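Local atomic coordinates of putative HMP/thiamine permease protein YkoE (Bacillus subtilis, PDB entry 5EDL), a protein that binds thiamine within the membrane as the substrate-binding S component of an energy coupling factor transporter, which probably carries thiamine or related hydroxymethylpyrimidine compounds into the cell. Residues F48-I53 against L65-I70; I91-G96 against V123-Y128; V113-G118 against A158-K163. All coordinates share one frame; numbering follows the deposited sequence.

Contact 1. Residues F48-I53 against L65-I70; sequences FIVSVI and LVSEII
Glu68 and Ser51 meet where 48-53 and 65-70 run past each other, their short axes 7.8 Å apart and inclined at 143°. Consecutive transmembrane helices 49-58 and 63-77 thus pack roughly antiparallel, with a pocket carboxylate at their interface. The glutamate can be followed atom by atom. Its CB lies 3.3 Å from Ser51 OG, a plain van der Waals contact. CG follows anti to the backbone N, and a bend at chi2 (74°) turns CD aside, 4.1 Å from Ser51 OG. At the tip the two oxygens part company. OE1 stands 3.8 Å from Val50 CB and hydrogen-bonds Tyr21 OH; OE2 comes within 4.2 Å of Phe48 CA and hydrogen-bonds Gln93 NE2. A buried carboxylate thus has a partner for each oxygen, and Glu68 also touches bound thiamine. The preceding residue, Ser67, receives Val50, whose CG1 is pressed to 3.4 Å from Ser67 CB, tighter than usual carbon contact. Ser67 OG bonds Ala63 O in its own helix, whereas Ser51 OG reaches across to Ala64 O, a polar tie between the helices just before 65-70. Around this pair, helix 4-35 brings Phe17 against Val50, helix 85-103 sets Ala97 beside Ser51, and the side chain of Phe48 touches helices 111-132 and 140-170.

Contact 2. Residues I91-G96 against V123-Y128; sequences IVQGLG and VASFIY. With VIB (3-(4-amino-2-methyl-pyrimidin-5-ylmethyl)-5-(2-hydroxy-ethyl)-4-methyl-thiazol-3-ium), chain B; MPG ([(Z)-octadec-9-enyl] (2R)-2,3-bis(oxidanyl)propanoate), chain D.
Val92 places CG1 anti to its backbone N, and that methyl reaches the backbone of Ala124, while Gln93 swings CG anti to its carbonyl carbon (chi1 -70°) and extends beyond it toward thiamine. Two neighbouring residues of 91-96 therefore serve different purposes: one packs against the facing helix, the other hydrogen-bonds the substrate. Val92 CG1 sits 3.1 Å from Ala124 O, a close approach to a carbonyl already engaged by Tyr128 N in its own helix, and 4.2 Å from Tyr128 CB. One turn on, Gly96 lets the backbones draw together, with CA atoms of Gly96 and Ala124 5.3 Å apart; its lack of a side chain leaves Gly96 CA directly against Ala124 CB. Small residues facing each other in this way are a familiar means of bringing membrane helices close.

Gln93 holds the aminopyrimidine with its whole amide. OE1 accepts from N4A of thiamine at 2.8 Å, and NE2 donates to ring atom N3A at 3.2 Å, both nearly straight at 167° and 162°. This two-point pairing matches an acceptor and a donor to the amino group and adjoining nitrogen of the pyrimidine. From the other helix, Ser125 CB packs against the amide, 3.5 Å from Gln93 OE1, while the Ser125 hydroxyl bonds Ser121 O and Arg150.

A bound lipid, MPG, touches Ala124 CB with C8 at 3.4 Å and also packs on Ile127 and Tyr128. Helix 63-77 meets Ile91 and Leu95, helix 140-170 packs on Val123 and Phe126, and Phe48 lies against both Gln93 and Ser125.

Contact 3. Residues V113-G118 against A158-K163; sequences VLMLAG and AGLLGK
Leu114 and Lys163 cross at about a right angle, the CD1 methyl of the leucine coming against the first part of the lysine chain. CD1 is 3.6 Å from Lys163 CB and 4.0 Å from Lys163 CD, so the contact is with methylenes and not with the charge. Chi1 of the lysine (176°) sets CG anti to the backbone N, and the chain runs extended until it bends at chi4; its NZ makes a salt bridge with Asp167 on the same helix.

Met115 and Leu160 behave differently: their side chains lie side by side and point the same way. The methionine is extended beyond CG, which carries CE to 3.8 Å from Leu160 CB at the more open border of the interface.

Beside these pairs the backbones themselves meet. With no side chain on Gly159, its CA comes within 4.1 Å of Met115 CA and 3.6 Å of Leu114 O. Gly118 likewise faces Ala158, whose CB is 4.2 Å from Gly118 CA. The turn at 158-160 is widened to pi type, and the helices cross at 127° with axes 7.6 Å apart. Glycine and alanine at the crossing, with larger apolar side chains beside them, make this a close helix crossing at small residues, common between transmembrane helices, here joining helices 111-132 and 140-170 of the S-component helical bundle.

From the N terminus, helix 4-35 comes first, and contact 1 then closes a short loop, pairing helix 49-58 with helix 63-77. Contact 2 opens after it in series, joining helix 85-103 to helix 111-132. Contact 3 starts on that last helix before contact 2 has closed and ends on helix 140-170, so contacts 2 and 3 cross along the chain; they share helix 111-132 without touching. Contact 1 touches both, contact 2 through Glu68 and Gln93, while Phe48 packs on Gln93, Gly118 and Ala158. Together the three ties join five helices of the bundle, with contacts 1 and 2 holding pocket residues and contact 3 away from the ligand.

Contact 1. Residues F48-I53 against L65-I70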
ATOM      1  N   PHE A  48      -2.212  -1.554  -2.941  1.00 21.57           N
ATOM      2  CA  PHE A  48      -0.961  -0.927  -2.471  1.00 21.33           C
ATOM      3  C   PHE A  48      -0.939  -0.638  -0.961  1.00 21.50           C
ATOM      4  O   PHE A  48       0.083  -0.191  -0.428  1.00 20.88           O
ATOM      5  CB  PHE A  48      -0.686   0.418  -3.158  1.00 21.24           C
ATOM      6  CG  PHE A  48      -0.966   0.452  -4.630  1.00 21.97           C
ATOM      7  CD1 PHE A  48      -0.764  -0.656  -5.435  1.00 22.25           C
ATOM      8  CD2 PHE A  48      -1.424   1.627  -5.209  1.00 21.49           C
ATOM      9  CE1 PHE A  48      -1.024  -0.593  -6.801  1.00 22.71           C
ATOM     10  CE2 PHE A  48      -1.687   1.705  -6.566  1.00 21.85           C
ATOM     11  CZ  PHE A  48      -1.488   0.589  -7.371  1.00 22.41           C
ATOM     12  N   ILE A  49      -2.061  -0.843  -0.286  1.00 20.85           N
ATOM     13  CA  ILE A  49      -2.212  -0.313   1.069  1.00 22.15           C
ATOM     14  C   ILE A  49      -1.164  -0.872   2.048  1.00 21.10           C
ATOM     15  O   ILE A  49      -0.716  -0.164   2.933  1.00 26.41           O
ATOM     16  CB  ILE A  49      -3.640  -0.578   1.630  1.00 21.02           C
ATOM     17  CG1 ILE A  49      -3.863   0.266   2.894  1.00 23.30           C
ATOM     18  CG2 ILE A  49      -3.854  -2.062   1.903  1.00 21.60           C
ATOM     19  CD1 ILE A  49      -5.308   0.337   3.333  1.00 22.97           C
ATOM     20  N   VAL A  50      -0.747  -2.122   1.846  1.00 23.47           N
ATOM     21  CA  VAL A  50       0.251  -2.749   2.706  1.00 23.33           C
ATOM     22  C   VAL A  50       1.547  -1.932   2.734  1.00 21.01           C
ATOM     23  O   VAL A  50       2.150  -1.767   3.785  1.00 21.09           O
ATOM     24  CB  VAL A  50       0.545  -4.203   2.252  1.00 32.46           C
ATOM     25  CG1 VAL A  50       1.838  -4.716   2.849  1.00 33.28           C
ATOM     26  CG2 VAL A  50      -0.608  -5.103   2.627  1.00 35.66           C
ATOM     27  N   SER A  51       1.949  -1.398   1.586  1.00 21.18           N
ATOM     28  CA  SER A  51       3.184  -0.629   1.513  1.00 24.63           C
ATOM     29  C   SER A  51       3.115   0.599   2.404  1.00 22.21           C
ATOM     30  O   SER A  51       4.062   0.914   3.101  1.00 21.66           O
ATOM     31  CB  SER A  51       3.485  -0.206   0.076  1.00 22.06           C
ATOM     32  OG  SER A  51       3.957  -1.303  -0.677  1.00 22.80           O
ATOM     33  N   VAL A  52       1.981   1.281   2.369  1.00 22.18           N
ATOM     34  CA  VAL A  52       1.826   2.506   3.125  1.00 22.45           C
ATOM     35  C   VAL A  52       1.774   2.189   4.627  1.00 21.03           C
ATOM     36  O   VAL A  52       2.410   2.864   5.418  1.00 21.48           O
ATOM     37  CB  VAL A  52       0.565   3.280   2.677  1.00 25.63           C
ATOM     38  CG1 VAL A  52       0.205   4.376   3.688  1.00 21.73           C
ATOM     39  CG2 VAL A  52       0.789   3.879   1.289  1.00 24.10           C
ATOM     40  N   ILE A  53       1.033   1.145   4.988  1.00 22.57           N
ATOM     41  CA  ILE A  53       0.871   0.729   6.380  1.00 23.11           C
ATOM     42  C   ILE A  53       2.225   0.381   6.999  1.00 20.76           C
ATOM     43  O   ILE A  53       2.607   0.943   8.021  1.00 21.02           O
ATOM     44  CB  ILE A  53      -0.105  -0.482   6.493  1.00 21.79           C
ATOM     45  CG1 ILE A  53      -1.529  -0.047   6.084  1.00 20.87           C
ATOM     46  CG2 ILE A  53      -0.052  -1.106   7.911  1.00 24.31           C
ATOM     47  CD1 ILE A  53      -2.561  -1.174   6.014  1.00 22.56           C
ATOM     48  N   LEU A  65       8.576  -1.872   0.304  1.00 23.25           N
ATOM     49  CA  LEU A  65       8.912  -2.841  -0.731  1.00 23.98           C
ATOM     50  C   LEU A  65       8.667  -4.265  -0.244  1.00 24.81           C
ATOM     51  O   LEU A  65       7.978  -5.040  -0.905  1.00 21.85           O
ATOM     52  CB  LEU A  65      10.373  -2.686  -1.170  1.00 21.63           C
ATOM     53  CG  LEU A  65      10.916  -3.797  -2.075  1.00 22.41           C
ATOM     54  CD1 LEU A  65      10.055  -3.898  -3.342  1.00 22.18           C
ATOM     55  CD2 LEU A  65      12.379  -3.522  -2.431  1.00 26.02           C
ATOM     56  N   VAL A  66       9.234  -4.600   0.910  1.00 24.18           N
ATOM     57  CA  VAL A  66       9.184  -5.968   1.399  1.00 21.94           C
ATOM     58  C   VAL A  66       7.789  -6.380   1.846  1.00 21.42           C
ATOM     59  O   VAL A  66       7.347  -7.481   1.547  1.00 24.42           O
ATOM     60  CB  VAL A  66      10.166  -6.200   2.563  1.00 26.92           C
ATOM     61  CG1 VAL A  66      10.057  -7.645   3.045  1.00 27.41           C
ATOM     62  CG2 VAL A  66      11.593  -5.904   2.114  1.00 31.35           C
ATOM     63  N   SER A  67       7.084  -5.503   2.541  1.00 25.13           N
ATOM     64  CA  SER A  67       5.725  -5.825   2.964  1.00 25.44           C
ATOM     65  C   SER A  67       4.824  -6.187   1.759  1.00 24.04           C
ATOM     66  O   SER A  67       4.048  -7.128   1.832  1.00 20.48           O
ATOM     67  CB  SER A  67       5.125  -4.660   3.746  1.00 24.37           C
ATOM     68  OG  SER A  67       4.983  -3.515   2.922  1.00 23.68           O
ATOM     69  N   GLU A  68       4.933  -5.437   0.662  1.00 22.00           N
ATOM     70  CA  GLU A  68       4.114  -5.680  -0.525  1.00 21.03           C
ATOM     71  C   GLU A  68       4.502  -7.006  -1.204  1.00 23.80           C
ATOM     72  O   GLU A  68       3.639  -7.728  -1.705  1.00 21.29           O
ATOM     73  CB  GLU A  68       4.247  -4.502  -1.508  1.00 19.65           C
ATOM     74  CG  GLU A  68       3.400  -4.580  -2.805  1.00 19.93           C
ATOM     75  CD  GLU A  68       1.901  -4.326  -2.599  1.00 20.27           C
ATOM     76  OE1 GLU A  68       1.450  -4.151  -1.444  1.00 20.35           O
ATOM     77  OE2 GLU A  68       1.164  -4.325  -3.602  1.00 20.32           O
ATOM     78  N   ILE A  69       5.798  -7.306  -1.239  1.00 20.94           N
ATOM     79  CA  ILE A  69       6.261  -8.582  -1.776  1.00 21.84           C
ATOM     80  C   ILE A  69       5.653  -9.748  -0.993  1.00 22.19           C
ATOM     81  O   ILE A  69       5.106 -10.690  -1.588  1.00 27.44           O
ATOM     82  CB  ILE A  69       7.797  -8.679  -1.766  1.00 24.10           C
ATOM     83  CG1 ILE A  69       8.388  -7.719  -2.803  1.00 22.59           C
ATOM     84  CG2 ILE A  69       8.270 -10.141  -2.024  1.00 23.89           C
ATOM     85  CD1 ILE A  69       9.878  -7.550  -2.688  1.00 23.36           C
ATOM     86  N   ILE A  70       5.728  -9.683   0.332  1.00 22.08           N
ATOM     87  CA  ILE A  70       5.169 -10.745   1.164  1.00 27.55           C
ATOM     88  C   ILE A  70       3.649 -10.881   0.962  1.00 22.34           C
ATOM     89  O   ILE A  70       3.130 -11.995   0.831  1.00 23.04           O
ATOM     90  CB  ILE A  70       5.468 -10.509   2.653  1.00 22.80           C
ATOM     91  CG1 ILE A  70       6.981 -10.587   2.912  1.00 26.20           C
ATOM     92  CG2 ILE A  70       4.727 -11.519   3.505  1.00 28.00           C
ATOM     93  CD1 ILE A  70       7.404 -10.024   4.280  1.00 26.63           C
TER

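Contact 2. Residues I91-G96 against V123-Y128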
ATOM      1  N   ILE A  91       6.071  -6.858  -6.615  1.00 26.10           N
ATOM      2  CA  ILE A  91       7.422  -6.310  -6.569  1.00 25.45           C
ATOM      3  C   ILE A  91       7.427  -4.910  -7.198  1.00 26.20           C
ATOM      4  O   ILE A  91       7.932  -3.962  -6.603  1.00 22.76           O
ATOM      5  CB  ILE A  91       8.438  -7.223  -7.295  1.00 29.19           C
ATOM      6  CG1 ILE A  91       8.617  -8.552  -6.532  1.00 25.09           C
ATOM      7  CG2 ILE A  91       9.779  -6.501  -7.492  1.00 25.37           C
ATOM      8  CD1 ILE A  91       9.322  -9.637  -7.347  1.00 26.82           C
ATOM      9  N   VAL A  92       6.825  -4.776  -8.379  1.00 26.72           N
ATOM     10  CA  VAL A  92       6.787  -3.484  -9.072  1.00 24.30           C
ATOM     11  C   VAL A  92       6.082  -2.409  -8.225  1.00 23.10           C
ATOM     12  O   VAL A  92       6.583  -1.305  -8.068  1.00 22.94           O
ATOM     13  CB  VAL A  92       6.092  -3.616 -10.460  1.00 27.01           C
ATOM     14  CG1 VAL A  92       5.786  -2.249 -11.057  1.00 26.85           C
ATOM     15  CG2 VAL A  92       6.959  -4.434 -11.413  1.00 27.22           C
ATOM     16  N   GLN A  93       4.926  -2.747  -7.673  1.00 22.49           N
ATOM     17  CA  GLN A  93       4.190  -1.819  -6.823  1.00 23.22           C
ATOM     18  C   GLN A  93       4.993  -1.441  -5.574  1.00 20.82           C
ATOM     19  O   GLN A  93       5.009  -0.279  -5.204  1.00 21.42           O
ATOM     20  CB  GLN A  93       2.822  -2.409  -6.454  1.00 21.43           C
ATOM     21  CG  GLN A  93       1.899  -2.437  -7.686  1.00 22.51           C
ATOM     22  CD  GLN A  93       0.714  -3.393  -7.600  1.00 22.82           C
ATOM     23  OE1 GLN A  93      -0.074  -3.490  -8.549  1.00 23.93           O
ATOM     24  NE2 GLN A  93       0.592  -4.108  -6.496  1.00 22.10           N
ATOM     25  N   GLY A  94       5.674  -2.408  -4.966  1.00 20.70           N
ATOM     26  CA  GLY A  94       6.497  -2.151  -3.792  1.00 20.80           C
ATOM     27  C   GLY A  94       7.657  -1.196  -4.080  1.00 24.45           C
ATOM     28  O   GLY A  94       7.987  -0.342  -3.253  1.00 21.40           O
ATOM     29  N   LEU A  95       8.267  -1.341  -5.256  1.00 21.71           N
ATOM     30  CA  LEU A  95       9.359  -0.470  -5.697  1.00 22.24           C
ATOM     31  C   LEU A  95       8.867   0.942  -5.950  1.00 27.37           C
ATOM     32  O   LEU A  95       9.557   1.919  -5.632  1.00 22.35           O
ATOM     33  CB  LEU A  95      10.010  -1.014  -6.977  1.00 23.47           C
ATOM     34  CG  LEU A  95      10.788  -2.332  -6.841  1.00 29.21           C
ATOM     35  CD1 LEU A  95      11.128  -2.893  -8.225  1.00 27.34           C
ATOM     36  CD2 LEU A  95      12.060  -2.159  -6.005  1.00 24.41           C
ATOM     37  N   GLY A  96       7.682   1.042  -6.554  1.00 22.32           N
ATOM     38  CA  GLY A  96       7.049   2.332  -6.789  1.00 22.55           C
ATOM     39  C   GLY A  96       6.769   3.115  -5.510  1.00 21.42           C
ATOM     40  O   GLY A  96       7.008   4.332  -5.443  1.00 21.75           O
ATOM     41  N   VAL A 123       1.731   4.460 -10.656  1.00 22.10           N
ATOM     42  CA  VAL A 123       2.542   4.649 -11.844  1.00 22.54           C
ATOM     43  C   VAL A 123       3.313   3.379 -12.228  1.00 24.89           C
ATOM     44  O   VAL A 123       3.325   2.979 -13.405  1.00 23.17           O
ATOM     45  CB  VAL A 123       3.532   5.816 -11.657  1.00 23.03           C
ATOM     46  CG1 VAL A 123       4.527   5.863 -12.806  1.00 30.97           C
ATOM     47  CG2 VAL A 123       2.782   7.142 -11.540  1.00 23.72           C
ATOM     48  N   ALA A 124       3.957   2.750 -11.246  1.00 22.70           N
ATOM     49  CA  ALA A 124       4.751   1.549 -11.502  1.00 26.39           C
ATOM     50  C   ALA A 124       3.887   0.397 -12.047  1.00 25.31           C
ATOM     51  O   ALA A 124       4.293  -0.313 -12.967  1.00 24.04           O
ATOM     52  CB  ALA A 124       5.472   1.109 -10.238  1.00 23.38           C
ATOM     53  N   SER A 125       2.707   0.210 -11.458  1.00 22.79           N
ATOM     54  CA  SER A 125       1.826  -0.851 -11.904  1.00 23.08           C
ATOM     55  C   SER A 125       1.290  -0.515 -13.287  1.00 23.28           C
ATOM     56  O   SER A 125       1.040  -1.408 -14.071  1.00 23.90           O
ATOM     57  CB  SER A 125       0.672  -1.091 -10.915  1.00 22.72           C
ATOM     58  OG  SER A 125      -0.123   0.067 -10.750  1.00 22.20           O
ATOM     59  N   PHE A 126       1.122   0.768 -13.595  1.00 22.98           N
ATOM     60  CA  PHE A 126       0.617   1.131 -14.924  1.00 23.36           C
ATOM     61  C   PHE A 126       1.672   0.790 -15.989  1.00 24.17           C
ATOM     62  O   PHE A 126       1.355   0.266 -17.055  1.00 24.66           O
ATOM     63  CB  PHE A 126       0.225   2.612 -14.979  1.00 23.20           C
ATOM     64  CG  PHE A 126      -0.911   2.898 -15.917  1.00 25.14           C
ATOM     65  CD1 PHE A 126      -2.228   2.790 -15.488  1.00 26.25           C
ATOM     66  CD2 PHE A 126      -0.669   3.250 -17.233  1.00 24.26           C
ATOM     67  CE1 PHE A 126      -3.275   3.047 -16.345  1.00 24.21           C
ATOM     68  CE2 PHE A 126      -1.725   3.506 -18.105  1.00 27.84           C
ATOM     69  CZ  PHE A 126      -3.027   3.408 -17.659  1.00 24.83           C
ATOM     70  N   ILE A 127       2.935   1.057 -15.673  1.00 24.20           N
ATOM     71  CA  ILE A 127       4.026   0.656 -16.552  1.00 27.41           C
ATOM     72  C   ILE A 127       3.999  -0.851 -16.782  1.00 25.75           C
ATOM     73  O   ILE A 127       4.064  -1.309 -17.932  1.00 26.59           O
ATOM     74  CB  ILE A 127       5.390   1.054 -15.970  1.00 29.04           C
ATOM     75  CG1 ILE A 127       5.518   2.580 -15.940  1.00 25.26           C
ATOM     76  CG2 ILE A 127       6.508   0.388 -16.770  1.00 26.70           C
ATOM     77  CD1 ILE A 127       6.785   3.079 -15.258  1.00 25.69           C
ATOM     78  N   TYR A 128       3.888  -1.608 -15.688  1.00 25.52           N
ATOM     79  CA  TYR A 128       3.793  -3.062 -15.755  1.00 26.35           C
ATOM     80  C   TYR A 128       2.670  -3.503 -16.710  1.00 26.96           C
ATOM     81  O   TYR A 128       2.870  -4.373 -17.560  1.00 27.81           O
ATOM     82  CB  TYR A 128       3.555  -3.652 -14.358  1.00 26.07           C
ATOM     83  CG  TYR A 128       3.226  -5.132 -14.349  1.00 27.12           C
ATOM     84  CD1 TYR A 128       1.912  -5.575 -14.476  1.00 27.12           C
ATOM     85  CD2 TYR A 128       4.221  -6.083 -14.217  1.00 28.40           C
ATOM     86  CE1 TYR A 128       1.601  -6.937 -14.472  1.00 28.38           C
ATOM     87  CE2 TYR A 128       3.923  -7.447 -14.204  1.00 34.44           C
ATOM     88  CZ  TYR A 128       2.608  -7.865 -14.333  1.00 34.59           C
ATOM     89  OH  TYR A 128       2.304  -9.211 -14.328  1.00 31.23           O
TER
HETATM   90  CM2 VIB B 201      -0.677  -7.610  -4.937  1.00 21.79           C
HETATM   91  N4A VIB B 201      -2.418  -4.968  -8.671  1.00 17.01           N
HETATM   92  CM4 VIB B 201      -6.388  -5.684 -11.331  1.00 19.99           C
HETATM   93  O1  VIB B 201      -3.962  -4.072 -13.871  1.00 32.11           O
HETATM   94  C7  VIB B 201      -3.787  -5.265 -14.610  1.00 25.25           C
HETATM   95  C6  VIB B 201      -4.798  -6.273 -14.121  1.00 27.23           C
HETATM   96  C2  VIB B 201      -3.094  -7.703 -10.845  1.00 27.58           C
HETATM   97  S1  VIB B 201      -3.066  -7.516 -12.399  1.00 29.14           S
HETATM   98  C5  VIB B 201      -4.352  -6.720 -12.740  1.00 28.09           C
HETATM   99  C4  VIB B 201      -5.064  -6.434 -11.518  1.00 22.07           C
HETATM  100  N3  VIB B 201      -4.268  -7.065 -10.322  1.00 21.60           N
HETATM  101  C7A VIB B 201      -4.761  -6.976  -8.951  1.00 19.46           C
HETATM  102  C4A VIB B 201      -2.526  -6.116  -7.798  1.00 21.35           C
HETATM  103  N3A VIB B 201      -1.623  -6.329  -6.838  1.00 22.46           N
HETATM  104  C2A VIB B 201      -1.745  -7.415  -6.027  1.00 23.11           C
HETATM  105  N1A VIB B 201      -2.801  -8.277  -6.183  1.00 20.99           N
HETATM  106  C6A VIB B 201      -3.730  -8.074  -7.152  1.00 18.53           C
HETATM  107  C5A VIB B 201      -3.584  -6.974  -7.959  1.00 21.70           C
HETATM  108  C2  MPG D 203       8.470  -4.797 -15.927  1.00 52.09           C
HETATM  109  C3  MPG D 203       7.837  -3.477 -15.532  1.00 52.05           C
HETATM  110  C4  MPG D 203       8.894  -2.575 -14.934  1.00 50.38           C
HETATM  111  C5  MPG D 203       8.287  -1.342 -14.292  1.00 46.60           C
HETATM  112  C6  MPG D 203       9.381  -0.622 -13.531  1.00 47.26           C
HETATM  113  C7  MPG D 203       8.935   0.766 -13.107  1.00 52.91           C
HETATM  114  C8  MPG D 203       8.595   0.794 -11.628  1.00 58.25           C
HETATM  115  C9  MPG D 203       9.736   1.368 -10.813  1.00 58.06           C
HETATM  116  C10 MPG D 203       9.645   2.610 -10.289  1.00 58.53           C
HETATM  117  C11 MPG D 203       8.403   3.455 -10.505  1.00 57.13           C
HETATM  118  C12 MPG D 203       8.786   4.907 -10.705  1.00 52.82           C
HETATM  119  C13 MPG D 203       7.726   5.803 -10.104  1.00 50.76           C
HETATM  120  O1  MPG D 203       7.659  -7.052 -16.055  1.00 64.81           O
HETATM  121  C1  MPG D 203       7.419  -5.728 -16.485  1.00 57.02           C
HETATM  122  CXD MPG D 203       7.115  -9.453 -16.709  1.00 73.87           C
HETATM  123  O2  MPG D 203       8.158 -10.062 -15.986  1.00 78.15           O
HETATM  124  C21 MPG D 203       6.862 -10.247 -17.974  1.00 76.20           C
HETATM  125  O3  MPG D 203       6.192 -11.450 -17.661  1.00 77.40           O
HETATM  126  O4  MPG D 203       7.629  -7.709 -18.226  1.00 66.37           O
HETATM  127  CX3 MPG D 203       7.488  -8.024 -17.061  1.00 67.99           C

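Contact 3. Residues V113-G118 against A158-K163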
ATOM      1  N   VAL A 113       2.989  12.710   1.639  1.00 26.73           N
ATOM      2  CA  VAL A 113       4.015  11.748   1.269  1.00 25.98           C
ATOM      3  C   VAL A 113       3.426  10.330   1.153  1.00 24.67           C
ATOM      4  O   VAL A 113       3.780   9.593   0.240  1.00 24.07           O
ATOM      5  CB  VAL A 113       5.194  11.750   2.255  1.00 29.65           C
ATOM      6  CG1 VAL A 113       6.179  10.628   1.896  1.00 26.03           C
ATOM      7  CG2 VAL A 113       5.899  13.131   2.244  1.00 28.16           C
ATOM      8  N   LEU A 114       2.521   9.965   2.062  1.00 24.87           N
ATOM      9  CA  LEU A 114       1.844   8.671   1.975  1.00 26.93           C
ATOM     10  C   LEU A 114       1.042   8.577   0.669  1.00 26.93           C
ATOM     11  O   LEU A 114       1.044   7.543  -0.008  1.00 22.49           O
ATOM     12  CB  LEU A 114       0.922   8.456   3.182  1.00 23.73           C
ATOM     13  CG  LEU A 114       1.582   8.530   4.570  1.00 24.26           C
ATOM     14  CD1 LEU A 114       0.576   8.152   5.651  1.00 24.49           C
ATOM     15  CD2 LEU A 114       2.815   7.639   4.645  1.00 24.00           C
ATOM     16  N   MET A 115       0.368   9.666   0.315  1.00 24.33           N
ATOM     17  CA  MET A 115      -0.431   9.688  -0.908  1.00 24.88           C
ATOM     18  C   MET A 115       0.453   9.574  -2.150  1.00 25.20           C
ATOM     19  O   MET A 115       0.136   8.803  -3.060  1.00 26.98           O
ATOM     20  CB  MET A 115      -1.295  10.945  -0.968  1.00 27.41           C
ATOM     21  CG  MET A 115      -2.471  10.926   0.010  1.00 25.23           C
ATOM     22  SD  MET A 115      -3.512  12.384  -0.208  1.00 36.83           S
ATOM     23  CE  MET A 115      -4.916  11.958   0.814  1.00 51.50           C
ATOM     24  N   LEU A 116       1.566  10.312  -2.167  1.00 26.46           N
ATOM     25  CA  LEU A 116       2.568  10.176  -3.220  1.00 27.33           C
ATOM     26  C   LEU A 116       3.086   8.745  -3.351  1.00 23.01           C
ATOM     27  O   LEU A 116       3.339   8.269  -4.443  1.00 22.80           O
ATOM     28  CB  LEU A 116       3.751  11.100  -2.950  1.00 29.39           C
ATOM     29  CG  LEU A 116       4.218  12.079  -4.015  1.00 39.65           C
ATOM     30  CD1 LEU A 116       3.072  12.601  -4.871  1.00 34.68           C
ATOM     31  CD2 LEU A 116       4.958  13.229  -3.328  1.00 40.87           C
ATOM     32  N   ALA A 117       3.297   8.094  -2.220  1.00 22.77           N
ATOM     33  CA  ALA A 117       3.781   6.723  -2.210  1.00 25.67           C
ATOM     34  C   ALA A 117       2.756   5.806  -2.898  1.00 25.54           C
ATOM     35  O   ALA A 117       3.119   4.986  -3.744  1.00 22.59           O
ATOM     36  CB  ALA A 117       4.053   6.272  -0.771  1.00 22.42           C
ATOM     37  N   GLY A 118       1.483   5.963  -2.528  1.00 22.15           N
ATOM     38  CA  GLY A 118       0.384   5.301  -3.211  1.00 23.10           C
ATOM     39  C   GLY A 118       0.429   5.540  -4.715  1.00 22.76           C
ATOM     40  O   GLY A 118       0.324   4.595  -5.504  1.00 23.55           O
ATOM     41  N   ALA A 158      -4.779   3.759  -0.734  1.00 22.65           N
ATOM     42  CA  ALA A 158      -3.523   3.320  -0.145  1.00 22.20           C
ATOM     43  C   ALA A 158      -3.008   4.369   0.841  1.00 24.81           C
ATOM     44  O   ALA A 158      -2.851   4.076   2.026  1.00 24.91           O
ATOM     45  CB  ALA A 158      -2.492   3.029  -1.213  1.00 22.46           C
ATOM     46  N   GLY A 159      -2.780   5.590   0.364  1.00 24.44           N
ATOM     47  CA  GLY A 159      -2.218   6.641   1.201  1.00 23.68           C
ATOM     48  C   GLY A 159      -3.106   7.044   2.378  1.00 30.42           C
ATOM     49  O   GLY A 159      -2.724   6.887   3.538  1.00 24.35           O
ATOM     50  N   LEU A 160      -4.290   7.566   2.082  1.00 24.22           N
ATOM     51  CA  LEU A 160      -5.193   8.036   3.126  1.00 25.28           C
ATOM     52  C   LEU A 160      -5.781   6.890   3.964  1.00 25.81           C
ATOM     53  O   LEU A 160      -5.779   6.944   5.190  1.00 25.89           O
ATOM     54  CB  LEU A 160      -6.333   8.862   2.518  1.00 26.30           C
ATOM     55  CG  LEU A 160      -7.356   9.430   3.516  1.00 28.76           C
ATOM     56  CD1 LEU A 160      -6.688  10.415   4.474  1.00 28.39           C
ATOM     57  CD2 LEU A 160      -8.497  10.118   2.788  1.00 29.03           C
ATOM     58  N   LEU A 161      -6.296   5.867   3.293  1.00 25.08           N
ATOM     59  CA  LEU A 161      -6.884   4.733   3.990  1.00 25.44           C
ATOM     60  C   LEU A 161      -5.824   3.954   4.779  1.00 24.93           C
ATOM     61  O   LEU A 161      -6.104   3.431   5.850  1.00 25.55           O
ATOM     62  CB  LEU A 161      -7.597   3.800   3.005  1.00 25.46           C
ATOM     63  CG  LEU A 161      -8.301   2.615   3.673  1.00 26.47           C
ATOM     64  CD1 LEU A 161      -9.372   3.122   4.653  1.00 27.57           C
ATOM     65  CD2 LEU A 161      -8.892   1.640   2.647  1.00 32.83           C
ATOM     66  N   GLY A 162      -4.615   3.892   4.237  1.00 24.04           N
ATOM     67  CA  GLY A 162      -3.504   3.242   4.906  1.00 23.82           C
ATOM     68  C   GLY A 162      -3.129   3.963   6.192  1.00 24.25           C
ATOM     69  O   GLY A 162      -2.855   3.331   7.204  1.00 24.62           O
ATOM     70  N   LYS A 163      -3.130   5.293   6.149  1.00 26.18           N
ATOM     71  CA  LYS A 163      -2.861   6.073   7.350  1.00 26.25           C
ATOM     72  C   LYS A 163      -3.966   5.863   8.390  1.00 29.79           C
ATOM     73  O   LYS A 163      -3.677   5.677   9.570  1.00 26.60           O
ATOM     74  CB  LYS A 163      -2.725   7.564   7.025  1.00 25.50           C
ATOM     75  CG  LYS A 163      -2.535   8.453   8.260  1.00 26.52           C
ATOM     76  CD  LYS A 163      -2.277   9.920   7.882  1.00 27.16           C
ATOM     77  CE  LYS A 163      -1.837  10.758   9.099  1.00 28.31           C
ATOM     78  NZ  LYS A 163      -2.892  10.845  10.130  1.00 29.37           N
TER